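Local coordinates for membrane protein (Acinetobacter baumannii AB307-0294, PDB 5DL5) that probably forms a beta-barrel channel across the outer membrane through which small molecules, antibiotics among them, can enter the cell, at residues 69-75 against 112-118; 356-361 against 372-376. All coordinates share one frame. Residues are numbered along the deposited sequence.

Contact 1 (69-75 against 112-118); sequences IVGFGVG and GSVKARF
Two neighbouring strands of an OprD-family porin barrel run antiparallel here, their axes 4.5 Å apart at closest and 159° between directions. The backbone is extended throughout Val-70 to Gly-75 and Gly-112 to Phe-118. Gly-71/Arg-117, Gly-73/Lys-115 and Gly-75/Ser-113 are hydrogen-bonded pairs. Gly-71 N lies 2.8 Å from Arg-117 O. Gly-73 N lies 3.0 Å from Lys-115 O. On their face the shape is one-sided: the three glycines form a bare groove opposite the projecting Ser-113, Lys-115 and Arg-117. Lys-115 (chi1 p, then all t) fills the hollow at Gly-73, where a CB would lie only 3.0 Å from Lys-115 CE, and its NZ forms a salt bridge with Glu-62. Ser-113 (p) occupies the space beside Gly-75, its OG bonded to Arg-124; Arg-117 reaches Gln-18. The other, apolar face carries Val-70, Phe-72, Val-74, Val-114, Ala-116 and Phe-118. The Phe-72 ring (chi1 m) leans along its own strand toward Val-70, and its flank meets Ala-116, CE1 lying 3.9 Å from Ala-116 CB.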
ATOM      1  N   ILE A  69       2.692 -14.729 -33.125  1.00 42.08           N
ATOM      2  CA  ILE A  69       3.231 -15.659 -32.104  1.00 40.74           C
ATOM      3  C   ILE A  69       3.781 -14.965 -30.883  1.00 36.89           C
ATOM      4  O   ILE A  69       3.689 -15.447 -29.734  1.00 36.21           O
ATOM      5  CB  ILE A  69       4.275 -16.623 -32.764  1.00 44.75           C
ATOM      6  CG1 ILE A  69       4.702 -17.759 -31.799  1.00 45.55           C
ATOM      7  CG2 ILE A  69       5.518 -15.876 -33.256  1.00 42.33           C
ATOM      8  CD1 ILE A  69       3.710 -18.895 -31.613  1.00 47.09           C
ATOM      9  N   VAL A  70       4.362 -13.805 -31.098  1.00 36.72           N
ATOM     10  CA  VAL A  70       4.692 -12.871 -30.044  1.00 36.08           C
ATOM     11  C   VAL A  70       3.999 -11.555 -30.319  1.00 35.77           C
ATOM     12  O   VAL A  70       4.011 -11.096 -31.433  1.00 35.26           O
ATOM     13  CB  VAL A  70       6.203 -12.636 -29.851  1.00 35.87           C
ATOM     14  CG1 VAL A  70       6.452 -11.663 -28.736  1.00 36.12           C
ATOM     15  CG2 VAL A  70       6.902 -13.917 -29.487  1.00 37.17           C
ATOM     16  N   GLY A  71       3.342 -10.994 -29.302  1.00 35.54           N
ATOM     17  CA  GLY A  71       2.571  -9.789 -29.459  1.00 36.04           C
ATOM     18  C   GLY A  71       3.349  -8.645 -28.777  1.00 35.97           C
ATOM     19  O   GLY A  71       4.123  -8.919 -27.865  1.00 35.83           O
ATOM     20  N   PHE A  72       3.161  -7.417 -29.250  1.00 34.44           N
ATOM     21  CA  PHE A  72       3.845  -6.258 -28.736  1.00 36.27           C
ATOM     22  C   PHE A  72       2.875  -5.090 -28.484  1.00 36.03           C
ATOM     23  O   PHE A  72       1.878  -4.925 -29.172  1.00 35.98           O
ATOM     24  CB  PHE A  72       4.960  -5.793 -29.728  1.00 38.47           C
ATOM     25  CG  PHE A  72       6.021  -6.841 -29.965  1.00 39.86           C
ATOM     26  CD1 PHE A  72       7.117  -6.940 -29.124  1.00 41.30           C
ATOM     27  CD2 PHE A  72       5.894  -7.724 -30.986  1.00 41.55           C
ATOM     28  CE1 PHE A  72       8.064  -7.974 -29.291  1.00 40.66           C
ATOM     29  CE2 PHE A  72       6.825  -8.704 -31.205  1.00 43.14           C
ATOM     30  CZ  PHE A  72       7.928  -8.816 -30.338  1.00 43.58           C
ATOM     31  N   GLY A  73       3.134  -4.326 -27.428  1.00 34.67           N
ATOM     32  CA  GLY A  73       2.342  -3.119 -27.188  1.00 32.03           C
ATOM     33  C   GLY A  73       3.158  -2.184 -26.338  1.00 33.40           C
ATOM     34  O   GLY A  73       4.386  -2.390 -26.073  1.00 31.57           O
ATOM     35  N   VAL A  74       2.461  -1.141 -25.888  1.00 36.52           N
ATOM     36  CA  VAL A  74       3.038  -0.128 -25.026  1.00 38.66           C
ATOM     37  C   VAL A  74       2.045   0.295 -23.956  1.00 40.43           C
ATOM     38  O   VAL A  74       0.835   0.077 -24.091  1.00 41.74           O
ATOM     39  CB  VAL A  74       3.426   1.173 -25.830  1.00 38.74           C
ATOM     40  CG1 VAL A  74       4.318   0.861 -27.016  1.00 40.48           C
ATOM     41  CG2 VAL A  74       2.199   1.910 -26.251  1.00 42.93           C
ATOM     42  N   GLY A  75       2.580   0.901 -22.901  1.00 41.45           N
ATOM     43  CA  GLY A  75       1.778   1.497 -21.822  1.00 42.74           C
ATOM     44  C   GLY A  75       2.259   2.896 -21.436  1.00 40.21           C
ATOM     45  O   GLY A  75       3.370   3.249 -21.703  1.00 38.30           O
ATOM     46  N   GLY A 112       6.511   5.661 -19.501  1.00 38.62           N
ATOM     47  CA  GLY A 112       5.952   4.653 -20.451  1.00 38.23           C
ATOM     48  C   GLY A 112       6.630   3.325 -20.208  1.00 37.93           C
ATOM     49  O   GLY A 112       7.658   3.173 -19.406  1.00 34.17           O
ATOM     50  N   SER A 113       6.031   2.335 -20.884  1.00 38.11           N
ATOM     51  CA  SER A 113       6.566   1.013 -20.954  1.00 34.78           C
ATOM     52  C   SER A 113       6.289   0.391 -22.296  1.00 33.53           C
ATOM     53  O   SER A 113       5.424   0.891 -23.122  1.00 33.55           O
ATOM     54  CB  SER A 113       6.000   0.146 -19.822  1.00 34.75           C
ATOM     55  OG  SER A 113       4.577   0.059 -19.852  1.00 32.89           O
ATOM     56  N   VAL A 114       7.094  -0.625 -22.572  1.00 33.70           N
ATOM     57  CA  VAL A 114       6.856  -1.498 -23.691  1.00 35.70           C
ATOM     58  C   VAL A 114       6.582  -2.898 -23.166  1.00 35.47           C
ATOM     59  O   VAL A 114       7.064  -3.227 -22.100  1.00 37.35           O
ATOM     60  CB  VAL A 114       8.007  -1.470 -24.744  1.00 38.50           C
ATOM     61  CG1 VAL A 114       8.035  -0.103 -25.373  1.00 42.83           C
ATOM     62  CG2 VAL A 114       9.371  -1.881 -24.153  1.00 44.20           C
ATOM     63  N   LYS A 115       5.814  -3.705 -23.916  1.00 32.05           N
ATOM     64  CA  LYS A 115       5.420  -5.007 -23.435  1.00 31.25           C
ATOM     65  C   LYS A 115       5.353  -5.979 -24.544  1.00 32.26           C
ATOM     66  O   LYS A 115       5.235  -5.574 -25.696  1.00 32.92           O
ATOM     67  CB  LYS A 115       4.040  -4.930 -22.738  1.00 32.22           C
ATOM     68  CG  LYS A 115       2.926  -4.341 -23.482  1.00 33.10           C
ATOM     69  CD  LYS A 115       1.694  -4.088 -22.620  1.00 34.46           C
ATOM     70  CE  LYS A 115       0.568  -3.688 -23.552  1.00 39.34           C
ATOM     71  NZ  LYS A 115      -0.611  -3.193 -22.802  1.00 39.97           N
ATOM     72  N   ALA A 116       5.614  -7.231 -24.223  1.00 31.59           N
ATOM     73  CA  ALA A 116       5.648  -8.304 -25.144  1.00 32.70           C
ATOM     74  C   ALA A 116       4.953  -9.482 -24.534  1.00 33.23           C
ATOM     75  O   ALA A 116       4.966  -9.617 -23.305  1.00 33.10           O
ATOM     76  CB  ALA A 116       7.099  -8.626 -25.528  1.00 33.97           C
ATOM     77  N   ARG A 117       4.260 -10.255 -25.361  1.00 33.55           N
ATOM     78  CA  ARG A 117       3.457 -11.360 -24.863  1.00 31.88           C
ATOM     79  C   ARG A 117       3.617 -12.585 -25.733  1.00 32.47           C
ATOM     80  O   ARG A 117       3.523 -12.477 -26.942  1.00 34.36           O
ATOM     81  CB  ARG A 117       1.976 -10.982 -24.703  1.00 32.24           C
ATOM     82  CG  ARG A 117       1.153 -12.075 -23.977  1.00 33.68           C
ATOM     83  CD  ARG A 117      -0.285 -11.678 -23.752  1.00 34.57           C
ATOM     84  NE  ARG A 117      -0.945 -11.369 -25.039  1.00 35.33           N
ATOM     85  CZ  ARG A 117      -2.080 -10.697 -25.140  1.00 37.21           C
ATOM     86  NH1 ARG A 117      -2.724 -10.317 -24.049  1.00 37.46           N
ATOM     87  NH2 ARG A 117      -2.589 -10.403 -26.294  1.00 38.74           N
ATOM     88  N   PHE A 118       3.853 -13.744 -25.120  1.00 32.07           N
ATOM     89  CA  PHE A 118       3.939 -15.037 -25.815  1.00 33.96           C
ATOM     90  C   PHE A 118       3.122 -16.003 -25.006  1.00 35.58           C
ATOM     91  O   PHE A 118       3.328 -16.090 -23.792  1.00 31.19           O
ATOM     92  CB  PHE A 118       5.375 -15.512 -25.733  1.00 35.18           C
ATOM     93  CG  PHE A 118       5.543 -16.937 -26.188  1.00 37.43           C
ATOM     94  CD1 PHE A 118       5.273 -17.300 -27.519  1.00 38.96           C
ATOM     95  CD2 PHE A 118       5.926 -17.914 -25.309  1.00 37.86           C
ATOM     96  CE1 PHE A 118       5.392 -18.639 -27.948  1.00 39.77           C
ATOM     97  CE2 PHE A 118       6.072 -19.202 -25.737  1.00 40.68           C
ATOM     98  CZ  PHE A 118       5.792 -19.564 -27.059  1.00 39.66           C
TER

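Contact 2 (356-361 against 372-376); sequences AFVYGW and AQERE
Extended strands 356-361 and 372-376 lie antiparallel, 173° between directions and 4.6 Å between axes at closest. Two hydrogen-bonded pairs set the register. Val-358 N meets Glu-376 O and Glu-376 N meets Val-358 O, both at 2.9 Å; Gly-360 N reaches Glu-374 O at 2.7 Å, and Glu-374 N reaches Gly-360 O at 3.0 Å. Between them sits the non-hydrogen-bonded pair Tyr-359/Arg-375, CA atoms 4.4 Å apart. Phe-357, Tyr-359 and Trp-361 make backbone hydrogen bonds to strand 332-341. Tyr-359 (chi1 t) reaches diagonally past its pair Arg-375, so its OH donates to Gln-373 OE1 at 2.6 Å, while Arg-375 CD comes to the edge of the Phe-357 ring, 4.0 Å from CE1. On the opposite face, beside Val-358 and Gly-360, Glu-374 OE2 is bonded by Tyr-402 and Ser-324, while its OE1 lies near the like-charged Glu-331; Glu-376 is bonded by Ser-400 and the amides of Met-323 and Ser-324. This is a beta hairpin in the wall of an outer-membrane porin barrel.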
ATOM      1  N   ALA A 356     -13.656   0.479  13.505  1.00 34.24           N
ATOM      2  CA  ALA A 356     -12.723  -0.443  14.037  1.00 33.93           C
ATOM      3  C   ALA A 356     -11.988   0.151  15.232  1.00 33.66           C
ATOM      4  O   ALA A 356     -11.865   1.387  15.387  1.00 36.12           O
ATOM      5  CB  ALA A 356     -11.693  -0.815  12.940  1.00 32.75           C
ATOM      6  N   PHE A 357     -11.536  -0.741  16.094  1.00 32.35           N
ATOM      7  CA  PHE A 357     -10.717  -0.423  17.250  1.00 32.22           C
ATOM      8  C   PHE A 357      -9.510  -1.386  17.268  1.00 31.13           C
ATOM      9  O   PHE A 357      -9.734  -2.543  17.083  1.00 31.40           O
ATOM     10  CB  PHE A 357     -11.488  -0.558  18.512  1.00 34.32           C
ATOM     11  CG  PHE A 357     -10.656  -0.344  19.722  1.00 37.68           C
ATOM     12  CD1 PHE A 357     -10.265   0.931  20.078  1.00 42.94           C
ATOM     13  CD2 PHE A 357     -10.235  -1.426  20.516  1.00 43.25           C
ATOM     14  CE1 PHE A 357      -9.456   1.165  21.182  1.00 44.07           C
ATOM     15  CE2 PHE A 357      -9.448  -1.196  21.660  1.00 43.25           C
ATOM     16  CZ  PHE A 357      -9.057   0.107  21.970  1.00 43.39           C
ATOM     17  N   VAL A 358      -8.287  -0.839  17.344  1.00 30.44           N
ATOM     18  CA  VAL A 358      -7.070  -1.612  17.366  1.00 34.42           C
ATOM     19  C   VAL A 358      -6.216  -1.151  18.569  1.00 33.75           C
ATOM     20  O   VAL A 358      -6.118   0.074  18.850  1.00 32.41           O
ATOM     21  CB  VAL A 358      -6.199  -1.429  16.082  1.00 32.82           C
ATOM     22  CG1 VAL A 358      -5.056  -2.451  16.139  1.00 32.62           C
ATOM     23  CG2 VAL A 358      -7.086  -1.593  14.849  1.00 34.34           C
ATOM     24  N   TYR A 359      -5.731  -2.139  19.327  1.00 33.99           N
ATOM     25  CA  TYR A 359      -4.964  -1.864  20.572  1.00 32.88           C
ATOM     26  C   TYR A 359      -3.662  -2.603  20.403  1.00 32.26           C
ATOM     27  O   TYR A 359      -3.684  -3.858  20.158  1.00 30.64           O
ATOM     28  CB  TYR A 359      -5.772  -2.357  21.801  1.00 34.94           C
ATOM     29  CG  TYR A 359      -5.061  -2.122  23.072  1.00 39.81           C
ATOM     30  CD1 TYR A 359      -4.887  -0.806  23.606  1.00 46.05           C
ATOM     31  CD2 TYR A 359      -4.519  -3.181  23.761  1.00 41.25           C
ATOM     32  CE1 TYR A 359      -4.158  -0.599  24.779  1.00 52.10           C
ATOM     33  CE2 TYR A 359      -3.795  -3.009  24.904  1.00 47.17           C
ATOM     34  CZ  TYR A 359      -3.584  -1.742  25.424  1.00 52.77           C
ATOM     35  OH  TYR A 359      -2.874  -1.705  26.602  1.00 57.95           O
ATOM     36  N   GLY A 360      -2.562  -1.912  20.675  1.00 29.67           N
ATOM     37  CA  GLY A 360      -1.213  -2.439  20.477  1.00 29.47           C
ATOM     38  C   GLY A 360      -0.445  -2.306  21.746  1.00 31.08           C
ATOM     39  O   GLY A 360      -0.607  -1.308  22.439  1.00 31.40           O
ATOM     40  N   TRP A 361       0.461  -3.271  22.042  1.00 31.09           N
ATOM     41  CA  TRP A 361       1.209  -3.215  23.278  1.00 31.04           C
ATOM     42  C   TRP A 361       2.517  -3.946  23.187  1.00 30.49           C
ATOM     43  O   TRP A 361       2.766  -4.578  22.164  1.00 28.78           O
ATOM     44  CB  TRP A 361       0.327  -3.806  24.429  1.00 31.49           C
ATOM     45  CG  TRP A 361       0.085  -5.258  24.402  1.00 30.69           C
ATOM     46  CD1 TRP A 361       0.838  -6.226  25.069  1.00 33.24           C
ATOM     47  CD2 TRP A 361      -0.920  -5.977  23.648  1.00 30.77           C
ATOM     48  NE1 TRP A 361       0.348  -7.477  24.760  1.00 33.15           N
ATOM     49  CE2 TRP A 361      -0.724  -7.336  23.889  1.00 32.17           C
ATOM     50  CE3 TRP A 361      -1.940  -5.600  22.743  1.00 30.61           C
ATOM     51  CZ2 TRP A 361      -1.580  -8.311  23.360  1.00 32.48           C
ATOM     52  CZ3 TRP A 361      -2.777  -6.647  22.176  1.00 31.91           C
ATOM     53  CH2 TRP A 361      -2.553  -7.937  22.470  1.00 31.44           C
ATOM     54  N   ALA A 372       5.606  -0.023  25.806  1.00 37.38           N
ATOM     55  CA  ALA A 372       4.773   1.073  25.224  1.00 35.84           C
ATOM     56  C   ALA A 372       3.563   0.454  24.491  1.00 34.02           C
ATOM     57  O   ALA A 372       3.481  -0.784  24.203  1.00 33.37           O
ATOM     58  CB  ALA A 372       5.610   1.993  24.257  1.00 35.62           C
ATOM     59  N   GLN A 373       2.574   1.319  24.282  1.00 35.25           N
ATOM     60  CA  GLN A 373       1.259   0.935  23.770  1.00 33.71           C
ATOM     61  C   GLN A 373       0.710   2.017  22.882  1.00 34.93           C
ATOM     62  O   GLN A 373       1.068   3.155  23.016  1.00 33.22           O
ATOM     63  CB  GLN A 373       0.246   0.819  24.978  1.00 37.60           C
ATOM     64  CG  GLN A 373       0.697  -0.191  25.973  1.00 40.85           C
ATOM     65  CD  GLN A 373       0.077  -0.012  27.304  1.00 53.56           C
ATOM     66  OE1 GLN A 373      -0.657  -0.854  27.739  1.00 60.93           O
ATOM     67  NE2 GLN A 373       0.383   1.105  27.972  1.00 57.85           N
ATOM     68  N   GLU A 374      -0.261   1.633  22.076  1.00 33.37           N
ATOM     69  CA  GLU A 374      -0.969   2.562  21.246  1.00 33.78           C
ATOM     70  C   GLU A 374      -2.375   2.022  20.983  1.00 33.19           C
ATOM     71  O   GLU A 374      -2.616   0.803  21.092  1.00 32.02           O
ATOM     72  CB  GLU A 374      -0.256   2.715  19.901  1.00 31.12           C
ATOM     73  CG  GLU A 374      -0.159   1.450  19.075  1.00 30.43           C
ATOM     74  CD  GLU A 374       0.638   1.644  17.730  1.00 32.76           C
ATOM     75  OE1 GLU A 374       1.245   0.688  17.202  1.00 28.95           O
ATOM     76  OE2 GLU A 374       0.647   2.780  17.144  1.00 34.87           O
ATOM     77  N   ARG A 375      -3.291   2.937  20.702  1.00 33.27           N
ATOM     78  CA  ARG A 375      -4.561   2.542  20.204  1.00 35.23           C
ATOM     79  C   ARG A 375      -5.157   3.518  19.207  1.00 34.02           C
ATOM     80  O   ARG A 375      -4.937   4.721  19.302  1.00 33.89           O
ATOM     81  CB  ARG A 375      -5.556   2.452  21.398  1.00 37.21           C
ATOM     82  CG  ARG A 375      -5.977   3.754  21.940  1.00 41.17           C
ATOM     83  CD  ARG A 375      -6.902   3.525  23.140  1.00 48.90           C
ATOM     84  NE  ARG A 375      -7.335   4.809  23.576  1.00 55.66           N
ATOM     85  CZ  ARG A 375      -6.779   5.521  24.543  1.00 64.11           C
ATOM     86  NH1 ARG A 375      -5.757   5.027  25.261  1.00 63.09           N
ATOM     87  NH2 ARG A 375      -7.258   6.746  24.779  1.00 68.50           N
ATOM     88  N   GLU A 376      -6.041   2.952  18.399  1.00 34.14           N
ATOM     89  CA  GLU A 376      -6.659   3.656  17.347  1.00 36.67           C
ATOM     90  C   GLU A 376      -8.108   3.279  17.190  1.00 34.50           C
ATOM     91  O   GLU A 376      -8.436   2.091  17.085  1.00 35.39           O
ATOM     92  CB  GLU A 376      -5.925   3.370  15.992  1.00 35.11           C
ATOM     93  CG  GLU A 376      -6.324   4.366  14.916  1.00 35.60           C
ATOM     94  CD  GLU A 376      -5.514   4.247  13.608  1.00 43.78           C
ATOM     95  OE1 GLU A 376      -6.049   4.757  12.576  1.00 43.58           O
ATOM     96  OE2 GLU A 376      -4.362   3.680  13.563  1.00 40.89           O
TER

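In the fold
Contact 1 and contact 2 are separate patches of one continuous, curled antiparallel sheet, on opposite sides of the chain's centre. Their centres are 47 Å apart and their nearest atoms about 34 Å, so they never touch. The wall connects them: from strand 371-384 it passes through 394-404 and 416-428, closes onto 29-43, and continues through 50-62 to 70-83. Contact 2 joins the two arms of a hairpin, whereas 36 residues separate the segments of contact 1. In contact 1 Lys-115 and Arg-117, and in contact 2 Glu-374 and Glu-376, share a face and find partners in neighbouring strands or loops. A bound C8E detergent molecule lies about 7 Å from the side chain of Glu-376.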